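Local coordinates for salicylic acid-binding protein 2 (Nicotiana tabacum, PDB 1XKL) that hydrolyses methyl salicylate to salicylic acid and methanol, a step of the signalling that activates systemic acquired resistance in plants, at residues G83-G88 against F107-V112; A101-A106 against V200-I205; L87-E92 against K190-E195; R53-Y58 against S180-D185. One frame throughout, in Å; residues are numbered along the deposited sequence.

Contact 1. Residues G83-G88 against F107-V112; sequences GGMNLG and FMPDSV. With STH (2-amino-4H-1,3-benzoxathiin-4-ol), chain E.
Met85, a selenomethionine, lays its bent end along the ring of Pro109, the two side chains sliding past each other in opposite directions. Near -60° at all three torsions, its chain folds back so that SE comes 3.3 Å from CG of Pro109, with CE of Met85 touching the same proline carbon. Further up, CG of Met85 packs obliquely on CB of Phe107 at 4.0 Å. Beside this, the backbones close in: the CA of Gly84 sits 3.3 Å from O of Phe107 in a CA-H...O contact (131° at H), so it is at Gly84 that the helix backbone comes this close to the loop. The Phe107 ring extends to the ligand, whose O8 lies at the ring edge, in its plane, 3.5 Å from CE1. Phe107 also meets Tyr122 of helix 117-124 edge-to-face. The helix leaves the nucleophile elbow of the alpha/beta hydrolase fold, Gly83 being the last glycine of the GxSxG motif just after catalytic Ser81, and Phe107 lines the ligand pocket beside it.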
loop_
_atom_site.group_PDB
_atom_site.type_symbol
_atom_site.label_atom_id
_atom_site.label_comp_id
_atom_site.label_asym_id
_atom_site.label_seq_id
_atom_site.Cartn_x
_atom_site.Cartn_y
_atom_site.Cartn_z
ATOM N N GLY A 83 -14.859 -30.245 -8.301
ATOM C CA GLY A 83 -14.941 -30.456 -9.736
ATOM C C GLY A 83 -15.998 -31.467 -10.115
ATOM O O GLY A 83 -16.506 -31.458 -11.237
ATOM N N GLY A 84 -16.311 -32.356 -9.178
ATOM C CA GLY A 84 -17.330 -33.352 -9.416
ATOM C C GLY A 84 -18.678 -32.708 -9.673
ATOM O O GLY A 84 -19.510 -33.260 -10.403
HETATM N N MSE A 85 -18.910 -31.538 -9.080
HETATM C CA MSE A 85 -20.177 -30.840 -9.297
HETATM C C MSE A 85 -20.173 -30.265 -10.713
HETATM O O MSE A 85 -21.206 -30.258 -11.385
HETATM C CB MSE A 85 -20.373 -29.716 -8.272
HETATM C CG MSE A 85 -20.465 -30.169 -6.816
HETATM SE SE MSE A 85 -21.952 -31.389 -6.469
HETATM C CE MSE A 85 -23.415 -30.218 -6.971
ATOM N N ASN A 86 -19.011 -29.789 -11.168
ATOM C CA ASN A 86 -18.886 -29.230 -12.517
ATOM C C ASN A 86 -19.130 -30.336 -13.530
ATOM O O ASN A 86 -19.753 -30.126 -14.570
ATOM C CB ASN A 86 -17.479 -28.652 -12.745
ATOM C CG ASN A 86 -17.144 -27.541 -11.782
ATOM O OD1 ASN A 86 -16.340 -27.712 -10.867
ATOM N ND2 ASN A 86 -17.775 -26.398 -11.971
ATOM N N LEU A 87 -18.616 -31.519 -13.223
ATOM C CA LEU A 87 -18.790 -32.669 -14.097
ATOM C C LEU A 87 -20.267 -32.952 -14.341
ATOM O O LEU A 87 -20.662 -33.319 -15.444
ATOM C CB LEU A 87 -18.153 -33.902 -13.468
ATOM C CG LEU A 87 -16.896 -34.443 -14.140
ATOM C CD1 LEU A 87 -15.799 -33.395 -14.122
ATOM C CD2 LEU A 87 -16.470 -35.703 -13.417
ATOM N N GLY A 88 -21.074 -32.780 -13.300
ATOM C CA GLY A 88 -22.498 -33.045 -13.410
ATOM C C GLY A 88 -23.209 -32.263 -14.490
ATOM O O GLY A 88 -24.093 -32.793 -15.164
ATOM N N PHE A 107 -17.050 -34.350 -4.962
ATOM C CA PHE A 107 -18.424 -34.273 -4.505
ATOM C C PHE A 107 -19.175 -34.816 -5.703
ATOM O O PHE A 107 -19.085 -34.268 -6.800
ATOM C CB PHE A 107 -18.843 -32.827 -4.238
ATOM C CG PHE A 107 -18.289 -32.261 -2.966
ATOM C CD1 PHE A 107 -17.522 -31.099 -2.988
ATOM C CD2 PHE A 107 -18.542 -32.882 -1.742
ATOM C CE1 PHE A 107 -17.014 -30.560 -1.813
ATOM C CE2 PHE A 107 -18.038 -32.351 -0.556
ATOM C CZ PHE A 107 -17.271 -31.185 -0.589
HETATM N N MSE A 108 -19.894 -35.911 -5.498
HETATM C CA MSE A 108 -20.653 -36.543 -6.564
HETATM C C MSE A 108 -22.142 -36.391 -6.284
HETATM O O MSE A 108 -22.661 -36.981 -5.336
HETATM C CB MSE A 108 -20.268 -38.025 -6.640
HETATM C CG MSE A 108 -20.911 -38.788 -7.775
HETATM SE SE MSE A 108 -20.319 -40.609 -7.755
HETATM C CE MSE A 108 -21.049 -41.103 -6.027
ATOM N N PRO A 109 -22.847 -35.604 -7.110
ATOM C CA PRO A 109 -24.286 -35.352 -6.968
ATOM C C PRO A 109 -25.144 -36.512 -7.448
ATOM O O PRO A 109 -24.629 -37.532 -7.905
ATOM C CB PRO A 109 -24.527 -34.122 -7.855
ATOM C CG PRO A 109 -23.162 -33.762 -8.437
ATOM C CD PRO A 109 -22.345 -35.002 -8.353
ATOM N N ASP A 110 -26.458 -36.333 -7.332
ATOM C CA ASP A 110 -27.431 -37.305 -7.812
ATOM C C ASP A 110 -28.566 -36.524 -8.462
ATOM O O ASP A 110 -28.478 -35.299 -8.603
ATOM C CB ASP A 110 -27.935 -38.242 -6.687
ATOM C CG ASP A 110 -28.782 -37.541 -5.616
ATOM O OD1 ASP A 110 -29.058 -38.207 -4.599
ATOM O OD2 ASP A 110 -29.183 -36.372 -5.764
ATOM N N SER A 111 -29.606 -37.230 -8.885
ATOM C CA SER A 111 -30.748 -36.600 -9.536
ATOM C C SER A 111 -31.953 -36.488 -8.601
ATOM O O SER A 111 -32.798 -35.609 -8.766
ATOM C CB SER A 111 -31.142 -37.397 -10.783
ATOM O OG SER A 111 -31.359 -38.761 -10.467
ATOM N N VAL A 112 -32.007 -37.375 -7.612
ATOM C CA VAL A 112 -33.100 -37.431 -6.649
ATOM C C VAL A 112 -33.220 -36.252 -5.683
ATOM O O VAL A 112 -34.291 -35.648 -5.566
ATOM C CB VAL A 112 -33.013 -38.741 -5.820
ATOM C CG1 VAL A 112 -34.177 -38.837 -4.848
ATOM C CG2 VAL A 112 -33.007 -39.940 -6.757
HETATM C C8 STH E . -13.869 -28.202 -2.446
HETATM O O8 STH E . -15.114 -27.715 -2.696
HETATM C C1 STH E . -13.466 -28.669 -1.088
HETATM C C2 STH E . -12.091 -29.185 -0.868
HETATM C C3 STH E . -11.710 -29.629 0.430
HETATM C C4 STH E . -12.632 -29.554 1.520
HETATM C C5 STH E . -13.955 -29.051 1.319
HETATM C C6 STH E . -14.361 -28.605 0.044
HETATM C C7 STH E . -11.628 -29.173 -3.261
HETATM O O2 STH E . -11.154 -29.281 -1.929
HETATM N N7 STH E . -10.583 -28.707 -4.046
HETATM S S7 STH E . -12.954 -28.286 -3.508
#

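Contact 2. Residues A101-A106 against V200-I205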
loop_
_atom_site.group_PDB
_atom_site.type_symbol
_atom_site.label_atom_id
_atom_site.label_comp_id
_atom_site.label_asym_id
_atom_site.label_seq_id
_atom_site.Cartn_x
_atom_site.Cartn_y
_atom_site.Cartn_z
ATOM N N ALA A 101 -17.392 -40.890 -16.228
ATOM C CA ALA A 101 -17.096 -39.745 -15.389
ATOM C C ALA A 101 -16.369 -40.259 -14.161
ATOM O O ALA A 101 -16.860 -41.142 -13.461
ATOM C CB ALA A 101 -18.397 -39.041 -14.986
ATOM N N VAL A 102 -15.192 -39.709 -13.904
ATOM C CA VAL A 102 -14.391 -40.128 -12.768
ATOM C C VAL A 102 -14.395 -39.051 -11.688
ATOM O O VAL A 102 -14.080 -37.883 -11.955
ATOM C CB VAL A 102 -12.928 -40.409 -13.204
ATOM C CG1 VAL A 102 -12.127 -40.964 -12.040
ATOM C CG2 VAL A 102 -12.925 -41.392 -14.365
ATOM N N PHE A 103 -14.760 -39.453 -10.474
ATOM C CA PHE A 103 -14.812 -38.548 -9.339
ATOM C C PHE A 103 -13.677 -38.853 -8.379
ATOM O O PHE A 103 -13.728 -39.821 -7.622
ATOM C CB PHE A 103 -16.176 -38.659 -8.623
ATOM C CG PHE A 103 -17.351 -38.263 -9.486
ATOM C CD1 PHE A 103 -17.875 -39.148 -10.423
ATOM C CD2 PHE A 103 -17.901 -36.984 -9.391
ATOM C CE1 PHE A 103 -18.926 -38.763 -11.253
ATOM C CE2 PHE A 103 -18.948 -36.591 -10.216
ATOM C CZ PHE A 103 -19.460 -37.478 -11.149
ATOM N N LEU A 104 -12.640 -38.025 -8.433
ATOM C CA LEU A 104 -11.469 -38.197 -7.580
ATOM C C LEU A 104 -11.675 -37.408 -6.296
ATOM O O LEU A 104 -11.644 -36.177 -6.312
ATOM C CB LEU A 104 -10.217 -37.688 -8.307
ATOM C CG LEU A 104 -8.922 -37.644 -7.508
ATOM C CD1 LEU A 104 -8.485 -39.067 -7.128
ATOM C CD2 LEU A 104 -7.847 -36.964 -8.360
ATOM N N ALA A 105 -11.892 -38.124 -5.192
ATOM C CA ALA A 105 -12.117 -37.506 -3.894
ATOM C C ALA A 105 -12.938 -36.239 -4.121
ATOM O O ALA A 105 -12.620 -35.170 -3.611
ATOM C CB ALA A 105 -10.790 -37.168 -3.236
ATOM N N ALA A 106 -13.998 -36.393 -4.902
ATOM C CA ALA A 106 -14.877 -35.307 -5.274
ATOM C C ALA A 106 -16.249 -35.354 -4.622
ATOM O O ALA A 106 -16.570 -36.254 -3.829
ATOM C CB ALA A 106 -15.055 -35.312 -6.785
ATOM N N VAL A 200 -24.782 -41.608 -17.498
ATOM C CA VAL A 200 -23.325 -41.688 -17.629
ATOM C C VAL A 200 -22.685 -42.548 -16.532
ATOM O O VAL A 200 -23.014 -42.401 -15.359
ATOM C CB VAL A 200 -22.687 -40.274 -17.582
ATOM C CG1 VAL A 200 -21.179 -40.375 -17.768
ATOM C CG2 VAL A 200 -23.292 -39.392 -18.661
ATOM N N LYS A 201 -21.770 -43.440 -16.911
ATOM C CA LYS A 201 -21.112 -44.294 -15.924
ATOM C C LYS A 201 -20.239 -43.465 -14.995
ATOM O O LYS A 201 -19.502 -42.582 -15.441
ATOM C CB LYS A 201 -20.257 -45.368 -16.605
ATOM C CG LYS A 201 -21.047 -46.253 -17.547
ATOM C CD LYS A 201 -20.371 -47.584 -17.757
ATOM C CE LYS A 201 -21.091 -48.376 -18.830
ATOM N NZ LYS A 201 -22.551 -48.470 -18.552
ATOM N N ARG A 202 -20.331 -43.762 -13.702
ATOM C CA ARG A 202 -19.573 -43.050 -12.685
ATOM C C ARG A 202 -18.556 -43.934 -11.980
ATOM O O ARG A 202 -18.879 -45.033 -11.520
ATOM C CB ARG A 202 -20.506 -42.474 -11.615
ATOM C CG ARG A 202 -21.647 -41.610 -12.130
ATOM C CD ARG A 202 -22.314 -40.837 -10.986
ATOM N NE ARG A 202 -23.116 -41.665 -10.079
ATOM C CZ ARG A 202 -24.409 -41.936 -10.252
ATOM N NH1 ARG A 202 -25.060 -41.455 -11.299
ATOM N NH2 ARG A 202 -25.056 -42.673 -9.365
ATOM N N VAL A 203 -17.333 -43.429 -11.873
ATOM C CA VAL A 203 -16.257 -44.130 -11.199
ATOM C C VAL A 203 -15.763 -43.228 -10.077
ATOM O O VAL A 203 -15.467 -42.049 -10.302
ATOM C CB VAL A 203 -15.085 -44.425 -12.184
ATOM C CG1 VAL A 203 -13.976 -45.177 -11.476
ATOM C CG2 VAL A 203 -15.596 -45.228 -13.368
ATOM N N TYR A 204 -15.694 -43.757 -8.860
ATOM C CA TYR A 204 -15.221 -42.949 -7.750
ATOM C C TYR A 204 -13.870 -43.449 -7.250
ATOM O O TYR A 204 -13.724 -44.623 -6.892
ATOM C CB TYR A 204 -16.244 -42.956 -6.601
ATOM C CG TYR A 204 -16.054 -41.806 -5.640
ATOM C CD1 TYR A 204 -14.952 -41.763 -4.791
ATOM C CD2 TYR A 204 -16.948 -40.734 -5.614
ATOM C CE1 TYR A 204 -14.742 -40.682 -3.944
ATOM C CE2 TYR A 204 -16.748 -39.642 -4.765
ATOM C CZ TYR A 204 -15.647 -39.622 -3.935
ATOM O OH TYR A 204 -15.433 -38.567 -3.080
ATOM N N ILE A 205 -12.873 -42.566 -7.259
ATOM C CA ILE A 205 -11.545 -42.928 -6.778
ATOM C C ILE A 205 -11.411 -42.347 -5.388
ATOM O O ILE A 205 -11.414 -41.127 -5.200
ATOM C CB ILE A 205 -10.396 -42.377 -7.697
ATOM C CG1 ILE A 205 -10.552 -42.912 -9.117
ATOM C CG2 ILE A 205 -9.046 -42.811 -7.156
ATOM C CD1 ILE A 205 -9.420 -42.509 -10.073
#
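Strands 98-104 and 202-207 are neighbours in the central parallel sheet of the alpha/beta hydrolase fold, and five backbone hydrogen bonds join them here. Ala101 N donates to Lys201 O, Val203 N to Ala101 O, Phe103 N to Val203 O (2.7 Å, 173° at the hydrogen), Ile205 N to Phe103 O, and Ala105 N to Ile205 O. Four run nearly along the C=O axis; the exception is Ile205 N, which stands 35° out of the carbonyl plane of Phe103. Val102 and Leu104 pair instead with strand 75-80 and the residues after it, continuing the sheet. On one face Val102 CG1 meets Ile205 CD1 at 3.7 Å; on the other Phe103 CE1 packs against the aliphatic part of Arg202, whose NH2 donates to Gly226 O. Beyond the strand, Ala105 touches the charge-relay Asp210, and Ala106 O also accepts from Gln221 NE2. Phe103 O lies over the centre of the Tyr204 ring, 3.6 Å above its plane, and Tyr204 OH donates to an in-plane lone pair of Ala106 O at 2.7 Å.

Contact 3. Residues L87-E92 against K190-E195; sequences LGLAME and KYFTDE
Glu92 and Thr193 cross at about a right angle, the carboxylate of the helix residue reaching over to the loop. With CG anti to the backbone N (chi1 -177°) and a bend at chi2, both oxygens face Thr193. Thr193 N donates to OE1 at 2.8 Å (158° at the hydrogen) from above the carboxylate plane, while Thr193 OG1 donates to the syn lone pair of OE2, also at 2.8 Å. On the way, CG of Glu92 passes 3.3 Å from Tyr191 O. The Phe192 ring, swung by a chi1 of -29°, turns its edge to Leu89: CD1 of Leu89 lies near the ring plane, 3.6 Å from Phe192 CE1. The same CE1 comes 3.4 Å from Gly88 C. Tyr191 CB covers one face of the ring, 3.6 Å above its centre. Since Phe197 N also donates to OE1, three donors grip this carboxylate at the far end of helix 83-93; that would probably favour its ionised form and pins the 190-195 loop to the helix.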
loop_
_atom_site.group_PDB
_atom_site.type_symbol
_atom_site.label_atom_id
_atom_site.label_comp_id
_atom_site.label_asym_id
_atom_site.label_seq_id
_atom_site.Cartn_x
_atom_site.Cartn_y
_atom_site.Cartn_z
ATOM N N LEU A 87 -18.616 -31.519 -13.223
ATOM C CA LEU A 87 -18.790 -32.669 -14.097
ATOM C C LEU A 87 -20.267 -32.952 -14.341
ATOM O O LEU A 87 -20.662 -33.319 -15.444
ATOM C CB LEU A 87 -18.153 -33.902 -13.468
ATOM C CG LEU A 87 -16.896 -34.443 -14.140
ATOM C CD1 LEU A 87 -15.799 -33.395 -14.122
ATOM C CD2 LEU A 87 -16.470 -35.703 -13.417
ATOM N N GLY A 88 -21.074 -32.780 -13.300
ATOM C CA GLY A 88 -22.498 -33.045 -13.410
ATOM C C GLY A 88 -23.209 -32.263 -14.490
ATOM O O GLY A 88 -24.093 -32.793 -15.164
ATOM N N LEU A 89 -22.841 -30.996 -14.656
ATOM C CA LEU A 89 -23.476 -30.176 -15.679
ATOM C C LEU A 89 -23.089 -30.674 -17.062
ATOM O O LEU A 89 -23.902 -30.653 -17.984
ATOM C CB LEU A 89 -23.085 -28.705 -15.530
ATOM C CG LEU A 89 -23.816 -27.852 -14.487
ATOM C CD1 LEU A 89 -23.455 -28.320 -13.085
ATOM C CD2 LEU A 89 -23.431 -26.394 -14.675
ATOM N N ALA A 90 -21.848 -31.127 -17.212
ATOM C CA ALA A 90 -21.390 -31.622 -18.508
ATOM C C ALA A 90 -22.099 -32.926 -18.855
ATOM O O ALA A 90 -22.497 -33.139 -20.003
ATOM C CB ALA A 90 -19.875 -31.827 -18.490
HETATM N N MSE A 91 -22.244 -33.796 -17.860
HETATM C CA MSE A 91 -22.920 -35.082 -18.030
HETATM C C MSE A 91 -24.397 -34.850 -18.327
HETATM O O MSE A 91 -25.020 -35.616 -19.058
HETATM C CB MSE A 91 -22.784 -35.915 -16.749
HETATM C CG MSE A 91 -21.346 -36.252 -16.389
HETATM SE SE MSE A 91 -20.998 -36.532 -14.499
HETATM C CE MSE A 91 -21.873 -38.257 -14.247
ATOM N N GLU A 92 -24.960 -33.791 -17.754
ATOM C CA GLU A 92 -26.374 -33.498 -17.977
ATOM C C GLU A 92 -26.616 -32.989 -19.393
ATOM O O GLU A 92 -27.590 -33.377 -20.039
ATOM C CB GLU A 92 -26.875 -32.464 -16.966
ATOM C CG GLU A 92 -28.368 -32.136 -17.063
ATOM C CD GLU A 92 -29.263 -33.337 -16.782
ATOM O OE1 GLU A 92 -28.848 -34.220 -16.008
ATOM O OE2 GLU A 92 -30.388 -33.389 -17.323
ATOM N N LYS A 190 -32.401 -26.950 -9.749
ATOM C CA LYS A 190 -32.312 -28.384 -9.997
ATOM C C LYS A 190 -31.593 -28.563 -11.328
ATOM O O LYS A 190 -32.093 -28.152 -12.378
ATOM C CB LYS A 190 -33.706 -29.005 -10.070
ATOM C CG LYS A 190 -33.717 -30.525 -9.986
ATOM C CD LYS A 190 -33.195 -31.000 -8.637
ATOM C CE LYS A 190 -33.309 -32.511 -8.521
ATOM N NZ LYS A 190 -32.587 -33.160 -9.655
ATOM N N TYR A 191 -30.427 -29.198 -11.284
ATOM C CA TYR A 191 -29.613 -29.380 -12.479
ATOM C C TYR A 191 -29.584 -30.751 -13.149
ATOM O O TYR A 191 -29.809 -30.878 -14.354
ATOM C CB TYR A 191 -28.170 -28.994 -12.158
ATOM C CG TYR A 191 -27.902 -27.515 -12.015
ATOM C CD1 TYR A 191 -27.981 -26.663 -13.115
ATOM C CD2 TYR A 191 -27.484 -26.979 -10.799
ATOM C CE1 TYR A 191 -27.638 -25.312 -13.009
ATOM C CE2 TYR A 191 -27.139 -25.633 -10.682
ATOM C CZ TYR A 191 -27.212 -24.807 -11.789
ATOM O OH TYR A 191 -26.821 -23.492 -11.676
ATOM N N PHE A 192 -29.288 -31.768 -12.356
ATOM C CA PHE A 192 -29.129 -33.128 -12.848
ATOM C C PHE A 192 -30.371 -34.003 -12.840
ATOM O O PHE A 192 -31.182 -33.934 -11.921
ATOM C CB PHE A 192 -28.034 -33.786 -12.018
ATOM C CG PHE A 192 -27.025 -32.808 -11.496
ATOM C CD1 PHE A 192 -26.169 -32.145 -12.375
ATOM C CD2 PHE A 192 -26.932 -32.541 -10.137
ATOM C CE1 PHE A 192 -25.243 -31.219 -11.909
ATOM C CE2 PHE A 192 -26.009 -31.616 -9.655
ATOM C CZ PHE A 192 -25.155 -30.957 -10.545
ATOM N N THR A 193 -30.502 -34.833 -13.870
ATOM C CA THR A 193 -31.630 -35.747 -13.987
ATOM C C THR A 193 -31.097 -37.149 -14.269
ATOM O O THR A 193 -29.990 -37.311 -14.781
ATOM C CB THR A 193 -32.579 -35.335 -15.127
ATOM O OG1 THR A 193 -31.923 -35.522 -16.384
ATOM C CG2 THR A 193 -32.980 -33.869 -14.982
ATOM N N ASP A 194 -31.888 -38.158 -13.927
ATOM C CA ASP A 194 -31.504 -39.551 -14.123
ATOM C C ASP A 194 -31.386 -39.886 -15.607
ATOM O O ASP A 194 -30.498 -40.629 -16.026
ATOM C CB ASP A 194 -32.554 -40.456 -13.483
ATOM C CG ASP A 194 -32.136 -41.910 -13.446
ATOM O OD1 ASP A 194 -33.039 -42.770 -13.376
ATOM O OD2 ASP A 194 -30.922 -42.194 -13.471
ATOM N N GLU A 195 -32.293 -39.329 -16.394
ATOM C CA GLU A 195 -32.326 -39.575 -17.823
ATOM C C GLU A 195 -31.035 -39.191 -18.538
ATOM O O GLU A 195 -30.570 -39.906 -19.427
ATOM C CB GLU A 195 -33.494 -38.813 -18.443
ATOM C CG GLU A 195 -33.904 -39.321 -19.804
ATOM C CD GLU A 195 -34.376 -40.761 -19.755
ATOM O OE1 GLU A 195 -35.213 -41.086 -18.878
ATOM O OE2 GLU A 195 -33.913 -41.568 -20.595
#

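Contact 4. Residues R53-Y58 against S180-D185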
loop_
_atom_site.group_PDB
_atom_site.type_symbol
_atom_site.label_atom_id
_atom_site.label_comp_id
_atom_site.label_asym_id
_atom_site.label_seq_id
_atom_site.Cartn_x
_atom_site.Cartn_y
_atom_site.Cartn_z
ATOM N N ARG A 53 -22.408 -16.255 -9.758
ATOM C CA ARG A 53 -23.441 -16.449 -8.756
ATOM C C ARG A 53 -24.101 -17.821 -8.826
ATOM O O ARG A 53 -24.874 -18.175 -7.942
ATOM C CB ARG A 53 -24.468 -15.330 -8.861
ATOM C CG ARG A 53 -24.771 -14.906 -10.283
ATOM C CD ARG A 53 -25.389 -13.512 -10.326
ATOM N NE ARG A 53 -24.419 -12.456 -10.632
ATOM C CZ ARG A 53 -23.410 -12.090 -9.845
ATOM N NH1 ARG A 53 -23.208 -12.692 -8.683
ATOM N NH2 ARG A 53 -22.612 -11.095 -10.214
ATOM N N THR A 54 -23.783 -18.596 -9.862
ATOM C CA THR A 54 -24.334 -19.946 -10.022
ATOM C C THR A 54 -23.243 -20.927 -10.452
ATOM O O THR A 54 -22.216 -20.529 -11.019
ATOM C CB THR A 54 -25.435 -20.012 -11.105
ATOM O OG1 THR A 54 -24.846 -19.835 -12.402
ATOM C CG2 THR A 54 -26.488 -18.940 -10.871
ATOM N N LEU A 55 -23.475 -22.214 -10.205
ATOM C CA LEU A 55 -22.500 -23.223 -10.595
ATOM C C LEU A 55 -22.322 -23.188 -12.111
ATOM O O LEU A 55 -21.234 -23.455 -12.627
ATOM C CB LEU A 55 -22.952 -24.622 -10.162
ATOM C CG LEU A 55 -21.960 -25.748 -10.497
ATOM C CD1 LEU A 55 -20.671 -25.528 -9.715
ATOM C CD2 LEU A 55 -22.566 -27.093 -10.151
ATOM N N TYR A 56 -23.390 -22.839 -12.821
ATOM C CA TYR A 56 -23.329 -22.770 -14.275
ATOM C C TYR A 56 -22.315 -21.733 -14.774
ATOM O O TYR A 56 -21.580 -22.001 -15.722
ATOM C CB TYR A 56 -24.720 -22.481 -14.856
ATOM C CG TYR A 56 -24.769 -22.606 -16.362
ATOM C CD1 TYR A 56 -24.366 -21.549 -17.182
ATOM C CD2 TYR A 56 -25.154 -23.799 -16.967
ATOM C CE1 TYR A 56 -24.342 -21.680 -18.566
ATOM C CE2 TYR A 56 -25.134 -23.943 -18.350
ATOM C CZ TYR A 56 -24.724 -22.879 -19.144
ATOM O OH TYR A 56 -24.684 -23.018 -20.513
ATOM N N ASP A 57 -22.275 -20.559 -14.143
ATOM C CA ASP A 57 -21.327 -19.510 -14.542
ATOM C C ASP A 57 -19.894 -19.987 -14.296
ATOM O O ASP A 57 -18.983 -19.674 -15.056
ATOM C CB ASP A 57 -21.520 -18.223 -13.726
ATOM C CG ASP A 57 -22.892 -17.594 -13.906
ATOM O OD1 ASP A 57 -23.537 -17.817 -14.953
ATOM O OD2 ASP A 57 -23.310 -16.849 -12.994
ATOM N N TYR A 58 -19.709 -20.719 -13.202
ATOM C CA TYR A 58 -18.406 -21.243 -12.815
ATOM C C TYR A 58 -17.927 -22.347 -13.758
ATOM O O TYR A 58 -16.730 -22.473 -14.022
ATOM C CB TYR A 58 -18.493 -21.760 -11.374
ATOM C CG TYR A 58 -17.248 -22.411 -10.821
ATOM C CD1 TYR A 58 -15.989 -21.817 -10.968
ATOM C CD2 TYR A 58 -17.336 -23.608 -10.104
ATOM C CE1 TYR A 58 -14.850 -22.405 -10.408
ATOM C CE2 TYR A 58 -16.213 -24.200 -9.544
ATOM C CZ TYR A 58 -14.975 -23.599 -9.696
ATOM O OH TYR A 58 -13.866 -24.194 -9.127
ATOM N N SER A 180 -16.183 -20.756 -4.473
ATOM C CA SER A 180 -17.472 -20.807 -3.789
ATOM C C SER A 180 -18.026 -22.213 -3.908
ATOM O O SER A 180 -17.640 -22.948 -4.810
ATOM C CB SER A 180 -18.422 -19.799 -4.456
ATOM O OG SER A 180 -19.726 -19.818 -3.904
ATOM N N LEU A 181 -18.901 -22.600 -2.984
ATOM C CA LEU A 181 -19.520 -23.920 -3.053
ATOM C C LEU A 181 -20.851 -23.730 -3.762
ATOM O O LEU A 181 -21.537 -24.697 -4.081
ATOM C CB LEU A 181 -19.759 -24.494 -1.653
ATOM C CG LEU A 181 -18.524 -24.870 -0.835
ATOM C CD1 LEU A 181 -18.939 -25.427 0.522
ATOM C CD2 LEU A 181 -17.713 -25.901 -1.603
ATOM N N PHE A 182 -21.204 -22.465 -4.000
ATOM C CA PHE A 182 -22.451 -22.112 -4.674
ATOM C C PHE A 182 -23.681 -22.748 -4.011
ATOM O O PHE A 182 -24.619 -23.161 -4.691
ATOM C CB PHE A 182 -22.364 -22.520 -6.149
ATOM C CG PHE A 182 -21.247 -21.839 -6.893
ATOM C CD1 PHE A 182 -21.370 -20.510 -7.299
ATOM C CD2 PHE A 182 -20.042 -22.498 -7.115
ATOM C CE1 PHE A 182 -20.303 -19.846 -7.913
ATOM C CE2 PHE A 182 -18.970 -21.845 -7.724
ATOM C CZ PHE A 182 -19.101 -20.517 -8.123
HETATM N N MSE A 183 -23.660 -22.816 -2.682
HETATM C CA MSE A 183 -24.754 -23.386 -1.899
HETATM C C MSE A 183 -26.090 -22.759 -2.278
HETATM O O MSE A 183 -27.053 -23.463 -2.580
HETATM C CB MSE A 183 -24.514 -23.146 -0.406
HETATM C CG MSE A 183 -23.203 -23.685 0.136
HETATM SE SE MSE A 183 -23.198 -25.596 0.352
HETATM C CE MSE A 183 -23.884 -25.693 2.152
ATOM N N GLU A 184 -26.140 -21.430 -2.257
ATOM C CA GLU A 184 -27.357 -20.694 -2.582
ATOM C C GLU A 184 -27.979 -21.151 -3.897
ATOM O O GLU A 184 -29.130 -21.581 -3.930
ATOM C CB GLU A 184 -27.068 -19.190 -2.655
ATOM C CG GLU A 184 -28.300 -18.352 -2.956
ATOM C CD GLU A 184 -29.353 -18.453 -1.862
ATOM O OE1 GLU A 184 -30.535 -18.159 -2.142
ATOM O OE2 GLU A 184 -28.995 -18.830 -0.724
ATOM N N ASP A 185 -27.213 -21.052 -4.978
ATOM C CA ASP A 185 -27.688 -21.461 -6.294
ATOM C C ASP A 185 -28.109 -22.928 -6.318
ATOM O O ASP A 185 -29.171 -23.272 -6.837
ATOM C CB ASP A 185 -26.593 -21.235 -7.344
ATOM C CG ASP A 185 -26.950 -21.820 -8.698
ATOM O OD1 ASP A 185 -28.011 -21.463 -9.242
ATOM O OD2 ASP A 185 -26.164 -22.638 -9.221
HETATM O O HOH W 1 -24.480 -19.354 -5.265
#
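Beside the ligand pocket, the start of helix 55-67 in the alpha/beta hydrolase fold meets the start of helix 183-188, and the preceding Leu181 touches the bound ligand. Thr54 is the N-cap of the first helix: its OG1, in the crowded position between backbone N and carbonyl carbon (chi1 70°), accepts from Asp57 N at 3.2 Å. A carboxylate from the other helix serves the same end. Asp185, CG anti to its backbone N, takes the N-H of Leu55 on OD2 at 2.9 Å (163° at the hydrogen), the donor standing above the carboxylate plane. OD2 has a second partner in Tyr191 OH, and the N-terminal end of helix 55-67 would be expected to favour the charged form. Asp185 also lies against Thr54, whose CG2 is 3.4 Å from OD1.

Phe182 is at the N-cap position of the second helix. Its ring is sandwiched between Ser180 CB, 3.7 Å above the centre of one face, and Leu55 CA, over the opposite face toward the rim. The Tyr58 ring is near parallel to it, planes 30° apart, but slid so far that they barely overlap, with Tyr58 CD2 3.4 Å from Phe182 CE2. Ser180 OG accepts from Phe182 N, closing an ST turn just before the second helix. A water finishes the join, donating to Arg53 O at 3.0 Å and accepting from Asp185 N.

Helix 83-93 carries contacts 1 and 3 and touches the other two: contacts 1 and 3 share Leu87 and Gly88 and have centres 7 Å apart, with Phe192 CE2 3.4 Å from Pro109 CB. Contact 2 packs against the same helix, its centre 9 Å from that of contact 1, and Phe103 CE2 lies 3.4 Å from Gly84 O. Contact 4 joins contact 3 through Tyr191 OH and Asp185 OD2 (2.7 Å) and through Leu55 against Leu89, yet its centre is about 21 Å from that of contact 2. Around the active site, contact 1 brings Phe107 to the ligand, contact 2 sets Ala105 against Asp210, contact 4 adds Leu181 to the pocket, and the Phe192 side chain of contact 3 lies about 13 Å from the ligand.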